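Local structure of L-lactate dehydrogenase (Trichomonas vaginalis, 5A1T) at residues A[94-99]-A[186-191]; A[124-129]-A[250-255]; A[161-166]-A[178-183]. The protein probably catalyses the NADH-dependent reduction of pyruvate to L-lactate and belongs to the lactate/malate dehydrogenase superfamily. All coordinates share one frame; numbering follows the deposited sequence.

Interaction 1. Residues A[94-99]-A[186-191]; sequences GQVRAD and HGESMV. With OXM (oxamic acid), chain D; NAI (1,4-dihydronicotinamide adenine dinucleotide), chain C.
Arg97 and His186 converge on one oxygen of the bound oxamate, their side chains running nearly perpendicular. Arg97 NE and CZ lie over one face of the imidazole near its rim, with the planes inclined by 55°, so this is no parallel stack. Oxamate, a pyruvate analogue, supplies the hydrogen-bond acceptors. Arg97 NE gives a nearly straight bond to OXM O1, 2.7 Å long with an N-H...O angle of 165°, and O1 sits at the guanidinium edge. His186 NE2 reaches the same O1 at 2.8 Å, though on a more bent path (139°). Arg97 NH2 extends the grip to the carboxylate, meeting OXM O3 at 2.9 Å. On the other nitrogen of the ring, His186 ND1 is hydrogen-bonded to Asp158 OD2, the histidine-aspartate pair of this superfamily.

Charge pairing is looser on the far side of the arginine. Arg97 NH1 and Glu188 OE2 form a long salt bridge of 3.8 Å, and two waters, each accepting from NH1 and donating to OE2, bridge the gap. Glu188 OE2 also accepts from Trp230 NE1.

Close backbone and apolar contacts complete the joint. Arg97 CD lies 3.1 Å from His186 O, while Val96 CG1 touches Glu188 CD at 3.9 Å.

The loop holding 94-99 follows strand 82-85, as does the substrate-closing loop of lactate and malate dehydrogenases, and here it meets the C-terminal domain. NAI C4N is 3.3 Å from OXM C1, consistent with its approach to a substrate's carbonyl carbon in hydride transfer. Two N-H donors on O1 would probably polarise that carbonyl. His186, the predicted proton acceptor when the hydroxy acid is oxidised, would probably give the proton to this oxygen in the reductive direction.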
loop_
_atom_site.group_PDB
_atom_site.type_symbol
_atom_site.label_atom_id
_atom_site.label_comp_id
_atom_site.label_asym_id
_atom_site.label_seq_id
_atom_site.Cartn_x
_atom_site.Cartn_y
_atom_site.Cartn_z
ATOM N N GLY A 94 -7.788 25.031 -3.686
ATOM C CA GLY A 94 -7.620 26.291 -2.983
ATOM C C GLY A 94 -8.146 26.277 -1.561
ATOM O O GLY A 94 -7.946 27.234 -0.813
ATOM N N GLN A 95 -8.817 25.194 -1.182
ATOM C CA GLN A 95 -9.390 25.085 0.156
ATOM C C GLN A 95 -8.391 24.540 1.168
ATOM O O GLN A 95 -7.394 23.919 0.801
ATOM C CB GLN A 95 -10.626 24.188 0.136
ATOM C CG GLN A 95 -11.827 24.797 -0.554
ATOM C CD GLN A 95 -13.080 23.972 -0.347
ATOM O OE1 GLN A 95 -13.036 22.741 -0.359
ATOM N NE2 GLN A 95 -14.204 24.646 -0.144
ATOM N N VAL A 96 -8.673 24.786 2.445
ATOM C CA VAL A 96 -7.936 24.170 3.542
ATOM C C VAL A 96 -8.832 23.138 4.214
ATOM O O VAL A 96 -10.011 23.028 3.883
ATOM C CB VAL A 96 -7.458 25.210 4.579
ATOM C CG1 VAL A 96 -6.494 26.190 3.935
ATOM C CG2 VAL A 96 -8.640 25.945 5.199
ATOM N N ARG A 97 -8.272 22.389 5.157
ATOM C CA ARG A 97 -8.998 21.308 5.819
ATOM C C ARG A 97 -10.298 21.783 6.471
ATOM O O ARG A 97 -11.299 21.069 6.465
ATOM C CB ARG A 97 -8.109 20.650 6.875
ATOM C CG ARG A 97 -6.818 20.049 6.331
ATOM C CD ARG A 97 -5.997 19.444 7.455
ATOM N NE ARG A 97 -4.688 18.963 7.016
ATOM C CZ ARG A 97 -3.589 19.711 6.955
ATOM N NH1 ARG A 97 -3.623 20.994 7.295
ATOM N NH2 ARG A 97 -2.446 19.174 6.549
ATOM N N ALA A 98 -10.279 22.988 7.029
ATOM C CA ALA A 98 -11.430 23.516 7.755
ATOM C C ALA A 98 -12.606 23.834 6.829
ATOM O O ALA A 98 -13.734 24.001 7.290
ATOM C CB ALA A 98 -11.029 24.758 8.533
ATOM N N ASP A 99 -12.344 23.917 5.527
ATOM C CA ASP A 99 -13.395 24.217 4.557
ATOM C C ASP A 99 -14.330 23.029 4.341
ATOM O O ASP A 99 -15.377 23.167 3.708
ATOM C CB ASP A 99 -12.785 24.640 3.215
ATOM C CG ASP A 99 -12.096 25.991 3.283
ATOM O OD1 ASP A 99 -12.617 26.898 3.966
ATOM O OD2 ASP A 99 -11.029 26.148 2.649
ATOM N N HIS A 186 -4.520 19.299 13.592
ATOM C CA HIS A 186 -3.987 18.881 12.306
ATOM C C HIS A 186 -4.524 19.854 11.268
ATOM O O HIS A 186 -5.378 19.507 10.454
ATOM C CB HIS A 186 -4.381 17.440 11.973
ATOM C CG HIS A 186 -3.885 16.970 10.641
ATOM N ND1 HIS A 186 -2.547 16.943 10.312
ATOM C CD2 HIS A 186 -4.549 16.515 9.551
ATOM C CE1 HIS A 186 -2.407 16.488 9.079
ATOM N NE2 HIS A 186 -3.607 16.222 8.595
ATOM N N GLY A 187 -4.035 21.090 11.331
ATOM C CA GLY A 187 -4.488 22.145 10.445
ATOM C C GLY A 187 -3.412 23.190 10.246
ATOM O O GLY A 187 -2.249 22.968 10.587
ATOM N N GLU A 188 -3.804 24.334 9.695
ATOM C CA GLU A 188 -2.869 25.418 9.412
ATOM C C GLU A 188 -2.134 25.864 10.671
ATOM O O GLU A 188 -0.986 26.305 10.607
ATOM C CB GLU A 188 -3.606 26.612 8.795
ATOM C CG GLU A 188 -4.366 26.289 7.517
ATOM C CD GLU A 188 -3.466 25.762 6.415
ATOM O OE1 GLU A 188 -2.638 26.545 5.897
ATOM O OE2 GLU A 188 -3.583 24.567 6.070
ATOM N N SER A 189 -2.801 25.736 11.815
ATOM C CA SER A 189 -2.272 26.232 13.079
ATOM C C SER A 189 -1.430 25.198 13.823
ATOM O O SER A 189 -1.081 25.411 14.983
ATOM C CB SER A 189 -3.421 26.686 13.981
ATOM O OG SER A 189 -4.228 25.586 14.366
ATOM N N MET A 190 -1.104 24.089 13.162
ATOM C CA MET A 190 -0.359 23.010 13.810
ATOM C C MET A 190 0.995 23.508 14.315
ATOM O O MET A 190 1.652 24.323 13.664
ATOM C CB MET A 190 -0.166 21.826 12.853
ATOM C CG MET A 190 0.781 22.082 11.686
ATOM S SD MET A 190 1.056 20.605 10.680
ATOM C CE MET A 190 -0.551 20.403 9.915
ATOM N N VAL A 191 1.402 23.008 15.479
ATOM C CA VAL A 191 2.616 23.471 16.145
ATOM C C VAL A 191 3.712 22.410 16.105
ATOM O O VAL A 191 3.758 21.527 16.959
ATOM C CB VAL A 191 2.337 23.849 17.618
ATOM C CG1 VAL A 191 3.569 24.478 18.258
ATOM C CG2 VAL A 191 1.153 24.799 17.711
HETATM C C1 OXM D . -3.639 16.418 4.856
HETATM N N1 OXM D . -4.325 16.516 3.619
HETATM O O1 OXM D . -4.250 16.514 5.901
HETATM C C2 OXM D . -2.143 16.190 4.875
HETATM O O2 OXM D . -1.565 15.723 3.858
HETATM O O3 OXM D . -1.480 16.461 5.910
HETATM P PA NAI C . -11.461 10.399 -1.343
HETATM O O1A NAI C . -12.398 11.485 -1.817
HETATM O O2A NAI C . -10.715 9.554 -2.348
HETATM O O5B NAI C . -12.286 9.394 -0.392
HETATM C C5B NAI C . -13.330 9.830 0.475
HETATM C C4B NAI C . -14.386 8.732 0.524
HETATM O O4B NAI C . -15.380 8.984 1.524
HETATM C C3B NAI C . -15.120 8.610 -0.807
HETATM O O3B NAI C . -14.928 7.294 -1.337
HETATM C C2B NAI C . -16.578 8.877 -0.485
HETATM O O2B NAI C . -17.475 8.055 -1.239
HETATM C C1B NAI C . -16.642 8.557 0.998
HETATM N N9A NAI C . -17.804 9.171 1.691
HETATM C C8A NAI C . -18.321 10.402 1.508
HETATM N N7A NAI C . -19.396 10.592 2.321
HETATM C C5A NAI C . -19.576 9.465 3.034
HETATM C C6A NAI C . -20.516 8.981 4.069
HETATM N N6A NAI C . -21.519 9.763 4.529
HETATM N N1A NAI C . -20.341 7.728 4.544
HETATM C C2A NAI C . -19.354 6.923 4.111
HETATM N N3A NAI C . -18.470 7.303 3.173
HETATM C C4A NAI C . -18.528 8.531 2.606
HETATM O O3 NAI C . -10.389 11.057 -0.339
HETATM P PN NAI C . -9.028 10.527 0.335
HETATM O O1N NAI C . -7.865 11.047 -0.478
HETATM O O2N NAI C . -9.167 9.041 0.584
HETATM O O5D NAI C . -9.045 11.309 1.741
HETATM C C5D NAI C . -10.213 11.255 2.557
HETATM C C4D NAI C . -10.075 12.209 3.734
HETATM O O4D NAI C . -8.800 12.043 4.361
HETATM C C3D NAI C . -10.163 13.666 3.299
HETATM O O3D NAI C . -11.114 14.347 4.123
HETATM C C2D NAI C . -8.775 14.230 3.517
HETATM O O2D NAI C . -8.788 15.611 3.893
HETATM C C1D NAI C . -8.245 13.333 4.631
HETATM N N1N NAI C . -6.779 13.267 4.760
HETATM C C2N NAI C . -6.282 13.209 6.000
HETATM C C3N NAI C . -4.920 13.138 6.261
HETATM C C7N NAI C . -4.332 13.078 7.653
HETATM O O7N NAI C . -3.143 13.108 7.920
HETATM N N7N NAI C . -5.141 12.972 8.716
HETATM C C4N NAI C . -3.952 13.115 5.113
HETATM C C5N NAI C . -4.596 13.183 3.816
HETATM C C6N NAI C . -5.974 13.241 3.692
HETATM O O HOH W 1 -1.826 22.949 7.245
HETATM O O HOH W 2 -5.568 23.052 6.888
#

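Interaction 2. Residues A[124-129]-A[250-255]; sequences KVLVIG and QHMKAW. With NAI (1,4-dihydronicotinamide adenine dinucleotide), chain C.
Lys124 lies along one face of the Trp255 indole, its chain crossing the ring system at a slant. CG sits over the middle of the bicycle, and Lys124 CB stands 3.6 Å from the centroid of the six-membered ring, 13° off the normal, a CH-pi contact. A bend at chi4 (50°) places NZ above the plane of the five-membered ring but off its centre, in a cation-pi contact with NZ 4.6 Å from the centroid. NZ also makes a weak hydrogen bond to Gly295 O. The indole edge meets the strand backbone, with Trp255 CZ3 3.4 Å from Val125 O.

Leu126 is the third large contributor. Its CD1 rests over one face of the His251 ring, 3.6 Å from the centroid, while its CB presses on Met252 CE at 3.5 Å, tighter than usual for two carbons. His251 NE2 is held by Ser152 OG.

Strand 124-127 of the NAD-binding Rossmann domain thus packs against helix 242-257 of the C-terminal domain, the segment axes running at 157° and 9.8 Å apart. Just beyond the strand, the Ile128 carbonyl weakly accepts from the nicotinamide amide. With no direct hydrogen bond between the two segments, their join rests on apolar and ring-face contacts, supplemented by the off-centre cation-pi contact.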
loop_
_atom_site.group_PDB
_atom_site.type_symbol
_atom_site.label_atom_id
_atom_site.label_comp_id
_atom_site.label_asym_id
_atom_site.label_seq_id
_atom_site.Cartn_x
_atom_site.Cartn_y
_atom_site.Cartn_z
ATOM N N LYS A 124 -11.981 1.183 19.276
ATOM C CA LYS A 124 -10.987 2.237 19.152
ATOM C C LYS A 124 -11.172 2.938 17.811
ATOM O O LYS A 124 -10.900 2.364 16.757
ATOM C CB LYS A 124 -9.574 1.666 19.283
ATOM C CG LYS A 124 -9.130 1.446 20.727
ATOM C CD LYS A 124 -7.898 0.561 20.803
ATOM C CE LYS A 124 -7.168 0.720 22.128
ATOM N NZ LYS A 124 -8.064 0.595 23.305
ATOM N N VAL A 125 -11.643 4.180 17.867
ATOM C CA VAL A 125 -11.980 4.940 16.670
ATOM C C VAL A 125 -10.886 5.948 16.335
ATOM O O VAL A 125 -10.625 6.871 17.105
ATOM C CB VAL A 125 -13.320 5.680 16.845
ATOM C CG1 VAL A 125 -13.696 6.439 15.573
ATOM C CG2 VAL A 125 -14.417 4.698 17.222
ATOM N N LEU A 126 -10.254 5.758 15.180
ATOM C CA LEU A 126 -9.250 6.691 14.682
ATOM C C LEU A 126 -9.833 7.513 13.543
ATOM O O LEU A 126 -10.244 6.969 12.518
ATOM C CB LEU A 126 -7.996 5.950 14.213
ATOM C CG LEU A 126 -6.935 6.822 13.529
ATOM C CD1 LEU A 126 -6.507 7.974 14.426
ATOM C CD2 LEU A 126 -5.730 5.987 13.123
ATOM N N VAL A 127 -9.858 8.827 13.731
ATOM C CA VAL A 127 -10.440 9.737 12.751
ATOM C C VAL A 127 -9.366 10.284 11.820
ATOM O O VAL A 127 -8.373 10.858 12.270
ATOM C CB VAL A 127 -11.167 10.898 13.441
ATOM C CG1 VAL A 127 -11.847 11.797 12.412
ATOM C CG2 VAL A 127 -12.183 10.353 14.422
ATOM N N ILE A 128 -9.583 10.103 10.521
ATOM C CA ILE A 128 -8.630 10.532 9.510
ATOM C C ILE A 128 -9.237 11.641 8.660
ATOM O O ILE A 128 -8.581 12.642 8.390
ATOM C CB ILE A 128 -8.194 9.350 8.617
ATOM C CG1 ILE A 128 -7.552 8.260 9.484
ATOM C CG2 ILE A 128 -7.218 9.818 7.538
ATOM C CD1 ILE A 128 -7.219 6.977 8.756
ATOM N N GLY A 129 -10.494 11.469 8.257
ATOM C CA GLY A 129 -11.167 12.444 7.414
ATOM C C GLY A 129 -11.128 13.855 7.972
ATOM O O GLY A 129 -11.443 14.076 9.140
ATOM N N GLN A 250 0.251 2.961 11.903
ATOM C CA GLN A 250 1.221 3.135 12.977
ATOM C C GLN A 250 0.520 3.612 14.242
ATOM O O GLN A 250 0.762 3.094 15.333
ATOM C CB GLN A 250 2.306 4.129 12.562
ATOM C CG GLN A 250 3.361 4.375 13.625
ATOM C CD GLN A 250 4.449 5.314 13.151
ATOM O OE1 GLN A 250 4.345 5.917 12.082
ATOM N NE2 GLN A 250 5.506 5.442 13.943
ATOM N N HIS A 251 -0.347 4.607 14.075
ATOM C CA HIS A 251 -1.139 5.164 15.168
ATOM C C HIS A 251 -1.979 4.088 15.848
ATOM O O HIS A 251 -1.926 3.921 17.066
ATOM C CB HIS A 251 -2.042 6.283 14.633
ATOM C CG HIS A 251 -2.921 6.913 15.671
ATOM N ND1 HIS A 251 -2.787 8.230 16.054
ATOM C CD2 HIS A 251 -3.958 6.416 16.387
ATOM C CE1 HIS A 251 -3.697 8.514 16.971
ATOM N NE2 HIS A 251 -4.418 7.431 17.191
ATOM N N MET A 252 -2.755 3.362 15.052
ATOM C CA MET A 252 -3.675 2.359 15.577
ATOM C C MET A 252 -2.926 1.225 16.271
ATOM O O MET A 252 -3.317 0.788 17.354
ATOM C CB MET A 252 -4.546 1.800 14.448
ATOM C CG MET A 252 -5.613 0.819 14.915
ATOM S SD MET A 252 -6.837 1.582 15.994
ATOM C CE MET A 252 -7.771 2.557 14.817
ATOM N N LYS A 253 -1.853 0.755 15.645
ATOM C CA LYS A 253 -1.060 -0.341 16.194
ATOM C C LYS A 253 -0.520 0.021 17.576
ATOM O O LYS A 253 -0.544 -0.798 18.496
ATOM C CB LYS A 253 0.092 -0.692 15.248
ATOM C CG LYS A 253 0.864 -1.938 15.642
ATOM C CD LYS A 253 1.934 -2.275 14.614
ATOM C CE LYS A 253 2.619 -3.591 14.942
ATOM N NZ LYS A 253 3.694 -3.918 13.967
ATOM N N ALA A 254 -0.042 1.254 17.719
ATOM C CA ALA A 254 0.449 1.736 19.002
ATOM C C ALA A 254 -0.697 1.832 20.002
ATOM O O ALA A 254 -0.528 1.551 21.186
ATOM C CB ALA A 254 1.127 3.090 18.841
ATOM N N TRP A 255 -1.864 2.230 19.511
ATOM C CA TRP A 255 -3.042 2.382 20.353
ATOM C C TRP A 255 -3.532 1.022 20.842
ATOM O O TRP A 255 -4.054 0.898 21.951
ATOM C CB TRP A 255 -4.149 3.099 19.579
ATOM C CG TRP A 255 -5.251 3.655 20.429
ATOM C CD1 TRP A 255 -5.277 3.746 21.791
ATOM C CD2 TRP A 255 -6.493 4.199 19.968
ATOM N NE1 TRP A 255 -6.459 4.312 22.205
ATOM C CE2 TRP A 255 -7.222 4.600 21.103
ATOM C CE3 TRP A 255 -7.058 4.387 18.702
ATOM C CZ2 TRP A 255 -8.487 5.177 21.012
ATOM C CZ3 TRP A 255 -8.314 4.960 18.614
ATOM C CH2 TRP A 255 -9.015 5.348 19.762
HETATM P PA NAI C . -11.461 10.399 -1.343
HETATM O O1A NAI C . -12.398 11.485 -1.817
HETATM O O2A NAI C . -10.715 9.554 -2.348
HETATM O O5B NAI C . -12.286 9.394 -0.392
HETATM C C5B NAI C . -13.330 9.830 0.475
HETATM C C4B NAI C . -14.386 8.732 0.524
HETATM O O4B NAI C . -15.380 8.984 1.524
HETATM C C3B NAI C . -15.120 8.610 -0.807
HETATM O O3B NAI C . -14.928 7.294 -1.337
HETATM C C2B NAI C . -16.578 8.877 -0.485
HETATM O O2B NAI C . -17.475 8.055 -1.239
HETATM C C1B NAI C . -16.642 8.557 0.998
HETATM N N9A NAI C . -17.804 9.171 1.691
HETATM C C8A NAI C . -18.321 10.402 1.508
HETATM N N7A NAI C . -19.396 10.592 2.321
HETATM C C5A NAI C . -19.576 9.465 3.034
HETATM C C6A NAI C . -20.516 8.981 4.069
HETATM N N6A NAI C . -21.519 9.763 4.529
HETATM N N1A NAI C . -20.341 7.728 4.544
HETATM C C2A NAI C . -19.354 6.923 4.111
HETATM N N3A NAI C . -18.470 7.303 3.173
HETATM C C4A NAI C . -18.528 8.531 2.606
HETATM O O3 NAI C . -10.389 11.057 -0.339
HETATM P PN NAI C . -9.028 10.527 0.335
HETATM O O1N NAI C . -7.865 11.047 -0.478
HETATM O O2N NAI C . -9.167 9.041 0.584
HETATM O O5D NAI C . -9.045 11.309 1.741
HETATM C C5D NAI C . -10.213 11.255 2.557
HETATM C C4D NAI C . -10.075 12.209 3.734
HETATM O O4D NAI C . -8.800 12.043 4.361
HETATM C C3D NAI C . -10.163 13.666 3.299
HETATM O O3D NAI C . -11.114 14.347 4.123
HETATM C C2D NAI C . -8.775 14.230 3.517
HETATM O O2D NAI C . -8.788 15.611 3.893
HETATM C C1D NAI C . -8.245 13.333 4.631
HETATM N N1N NAI C . -6.779 13.267 4.760
HETATM C C2N NAI C . -6.282 13.209 6.000
HETATM C C3N NAI C . -4.920 13.138 6.261
HETATM C C7N NAI C . -4.332 13.078 7.653
HETATM O O7N NAI C . -3.143 13.108 7.920
HETATM N N7N NAI C . -5.141 12.972 8.716
HETATM C C4N NAI C . -3.952 13.115 5.113
HETATM C C5N NAI C . -4.596 13.183 3.816
HETATM C C6N NAI C . -5.974 13.241 3.692
#

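Interaction 3. Residues A[161-166]-A[178-183]; sequences RAYYEV and HDIIVW. With OXM (oxamic acid), chain D.
Tyr163 meets Ile180 with an unusual first torsion: chi1 is -100°, well away from any staggered position. That rotation lays the ring beside Ile180, and the two side chains run antiparallel alongside one another. The setting is the alpha/beta C-terminal domain of the lactate/malate dehydrogenase fold, where helix 156-170 packs on strand 177-183 of a small antiparallel sheet. The strand is interrupted here, and Asp179 takes a left-handed helical backbone conformation just before Ile180.

Ile180 has the most surface buried by this contact, and each of its branches has its own partner. CD1 stands over the centre of the Tyr163 ring, 4.3 Å from the centroid, in a CH-pi contact. The same methyl meets Val166 tip to tip, with Ile180 CD1 3.7 Å from Val166 CG2. The other branch, Ile180 CG2, touches Ala162 CB at 3.6 Å, and Ile180 CB itself lies 3.7 Å from Tyr163 CE1. Phe221 of helix 214-236 packs on Ala162 and Val166, and Leu194 on Val166 and Ile180.

A water bridges Tyr163 OH and Ile180 O: lying in the ring plane, it accepts from Tyr163 OH and donates to Ile180 O at 2.7 Å.

Elsewhere on the helix, Arg161 extends away from the strand to the active site, and its NE forms a salt bridge with Asp58 OD2 of the second subunit. Its two terminal nitrogens clasp the oxamate carboxylate: Arg161 NH1 is 2.6 Å from OXM O3, and Arg161 NH2 gives OXM O2, at the guanidinium edge, a bond of 2.7 Å at 159°.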
loop_
_atom_site.group_PDB
_atom_site.type_symbol
_atom_site.label_atom_id
_atom_site.label_comp_id
_atom_site.label_asym_id
_atom_site.label_seq_id
_atom_site.Cartn_x
_atom_site.Cartn_y
_atom_site.Cartn_z
ATOM N N ARG A 161 6.525 13.716 9.181
ATOM C CA ARG A 161 7.067 14.783 8.349
ATOM C C ARG A 161 8.168 15.529 9.091
ATOM O O ARG A 161 9.248 15.766 8.547
ATOM C CB ARG A 161 5.959 15.755 7.936
ATOM C CG ARG A 161 5.080 15.241 6.815
ATOM C CD ARG A 161 3.749 15.978 6.748
ATOM N NE ARG A 161 2.990 15.603 5.557
ATOM C CZ ARG A 161 1.736 15.972 5.316
ATOM N NH1 ARG A 161 1.080 16.725 6.189
ATOM N NH2 ARG A 161 1.133 15.578 4.201
ATOM N N ALA A 162 7.889 15.888 10.339
ATOM C CA ALA A 162 8.852 16.602 11.169
ATOM C C ALA A 162 10.100 15.758 11.414
ATOM O O ALA A 162 11.222 16.260 11.340
ATOM C CB ALA A 162 8.217 16.997 12.491
ATOM N N TYR A 163 9.903 14.476 11.702
ATOM C CA TYR A 163 11.018 13.585 12.005
ATOM C C TYR A 163 11.979 13.467 10.825
ATOM O O TYR A 163 13.193 13.566 11.000
ATOM C CB TYR A 163 10.511 12.197 12.408
ATOM C CG TYR A 163 10.485 11.967 13.906
ATOM C CD1 TYR A 163 9.381 12.329 14.668
ATOM C CD2 TYR A 163 11.566 11.388 14.558
ATOM C CE1 TYR A 163 9.357 12.121 16.037
ATOM C CE2 TYR A 163 11.550 11.177 15.926
ATOM C CZ TYR A 163 10.444 11.547 16.661
ATOM O OH TYR A 163 10.421 11.340 18.025
ATOM N N TYR A 164 11.447 13.263 9.625
ATOM C CA TYR A 164 12.308 13.101 8.461
ATOM C C TYR A 164 13.046 14.397 8.147
ATOM O O TYR A 164 14.236 14.378 7.833
ATOM C CB TYR A 164 11.517 12.651 7.231
ATOM C CG TYR A 164 12.423 12.285 6.077
ATOM C CD1 TYR A 164 12.910 13.259 5.214
ATOM C CD2 TYR A 164 12.820 10.969 5.872
ATOM C CE1 TYR A 164 13.751 12.934 4.171
ATOM C CE2 TYR A 164 13.662 10.633 4.827
ATOM C CZ TYR A 164 14.126 11.621 3.981
ATOM O OH TYR A 164 14.963 11.300 2.937
ATOM N N GLU A 165 12.335 15.518 8.229
ATOM C CA GLU A 165 12.921 16.821 7.932
ATOM C C GLU A 165 14.100 17.103 8.857
ATOM O O GLU A 165 15.201 17.409 8.396
ATOM C CB GLU A 165 11.861 17.922 8.058
ATOM C CG GLU A 165 12.403 19.351 8.060
ATOM C CD GLU A 165 13.176 19.699 6.802
ATOM O OE1 GLU A 165 12.942 19.059 5.753
ATOM O OE2 GLU A 165 14.016 20.623 6.863
ATOM N N VAL A 166 13.864 16.989 10.161
ATOM C CA VAL A 166 14.898 17.248 11.158
ATOM C C VAL A 166 16.069 16.287 10.987
ATOM O O VAL A 166 17.228 16.675 11.133
ATOM C CB VAL A 166 14.330 17.130 12.592
ATOM C CG1 VAL A 166 15.442 17.142 13.637
ATOM C CG2 VAL A 166 13.349 18.254 12.862
ATOM N N HIS A 178 14.585 12.071 18.905
ATOM C CA HIS A 178 13.622 11.826 19.977
ATOM C C HIS A 178 12.817 13.067 20.345
ATOM O O HIS A 178 13.299 14.192 20.228
ATOM C CB HIS A 178 14.340 11.315 21.227
ATOM C CG HIS A 178 15.259 10.163 20.970
ATOM N ND1 HIS A 178 14.847 8.853 21.056
ATOM C CD2 HIS A 178 16.569 10.129 20.628
ATOM C CE1 HIS A 178 15.865 8.057 20.780
ATOM N NE2 HIS A 178 16.920 8.804 20.516
ATOM N N ASP A 179 11.588 12.837 20.797
ATOM C CA ASP A 179 10.753 13.869 21.408
ATOM C C ASP A 179 10.461 15.070 20.507
ATOM O O ASP A 179 10.397 16.205 20.981
ATOM C CB ASP A 179 11.402 14.351 22.712
ATOM C CG ASP A 179 11.505 13.248 23.753
ATOM O OD1 ASP A 179 10.738 12.267 23.657
ATOM O OD2 ASP A 179 12.346 13.365 24.670
ATOM N N ILE A 180 10.277 14.820 19.215
ATOM C CA ILE A 180 9.670 15.816 18.337
ATOM C C ILE A 180 8.160 15.688 18.492
ATOM O O ILE A 180 7.631 14.578 18.539
ATOM C CB ILE A 180 10.078 15.634 16.861
ATOM C CG1 ILE A 180 11.567 15.942 16.688
ATOM C CG2 ILE A 180 9.242 16.549 15.954
ATOM C CD1 ILE A 180 12.093 15.719 15.280
ATOM N N ILE A 181 7.475 16.824 18.581
ATOM C CA ILE A 181 6.042 16.835 18.849
ATOM C C ILE A 181 5.310 17.804 17.927
ATOM O O ILE A 181 5.826 18.873 17.600
ATOM C CB ILE A 181 5.746 17.230 20.315
ATOM C CG1 ILE A 181 6.620 16.424 21.285
ATOM C CG2 ILE A 181 4.267 17.021 20.635
ATOM C CD1 ILE A 181 6.581 16.932 22.715
ATOM N N VAL A 182 4.108 17.414 17.510
ATOM C CA VAL A 182 3.205 18.308 16.797
ATOM C C VAL A 182 1.953 18.496 17.646
ATOM O O VAL A 182 1.143 17.576 17.779
ATOM C CB VAL A 182 2.821 17.768 15.405
ATOM C CG1 VAL A 182 1.969 18.791 14.660
ATOM C CG2 VAL A 182 4.067 17.428 14.602
ATOM N N TRP A 183 1.804 19.686 18.224
ATOM C CA TRP A 183 0.712 19.964 19.151
ATOM C C TRP A 183 -0.539 20.481 18.446
ATOM O O TRP A 183 -0.458 21.096 17.383
ATOM C CB TRP A 183 1.132 20.998 20.201
ATOM C CG TRP A 183 2.348 20.656 20.998
ATOM C CD1 TRP A 183 3.646 20.715 20.583
ATOM C CD2 TRP A 183 2.383 20.233 22.366
ATOM N NE1 TRP A 183 4.486 20.345 21.603
ATOM C CE2 TRP A 183 3.735 20.043 22.710
ATOM C CE3 TRP A 183 1.401 19.990 23.332
ATOM C CZ2 TRP A 183 4.132 19.622 23.977
ATOM C CZ3 TRP A 183 1.795 19.572 24.589
ATOM C CH2 TRP A 183 3.148 19.392 24.901
HETATM C C1 OXM D . -3.639 16.418 4.856
HETATM N N1 OXM D . -4.325 16.516 3.619
HETATM O O1 OXM D . -4.250 16.514 5.901
HETATM C C2 OXM D . -2.143 16.190 4.875
HETATM O O2 OXM D . -1.565 15.723 3.858
HETATM O O3 OXM D . -1.480 16.461 5.910
HETATM O O HOH W 3 8.421 12.098 19.363
#

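From the N terminus, the chain passes 94-99 and then 124-129 in the NAD-binding domain before either finds its partner. Segment 161-166 follows, and interaction 3 closes first, a short loop within the C-terminal domain with only eleven residues between its segments. The chain then reaches 186-191, which closes interaction 1, and later 250-255, which closes interaction 2. Interactions 1 and 2 therefore cross, and interaction 3 falls within the span of both. Interactions 1 and 2 each tie the two domains together and both touch the dinucleotide; interactions 1 and 3 share oxamate and meet directly through Val191 O and Trp183 N, a probable hydrogen bond of 3.0 Å.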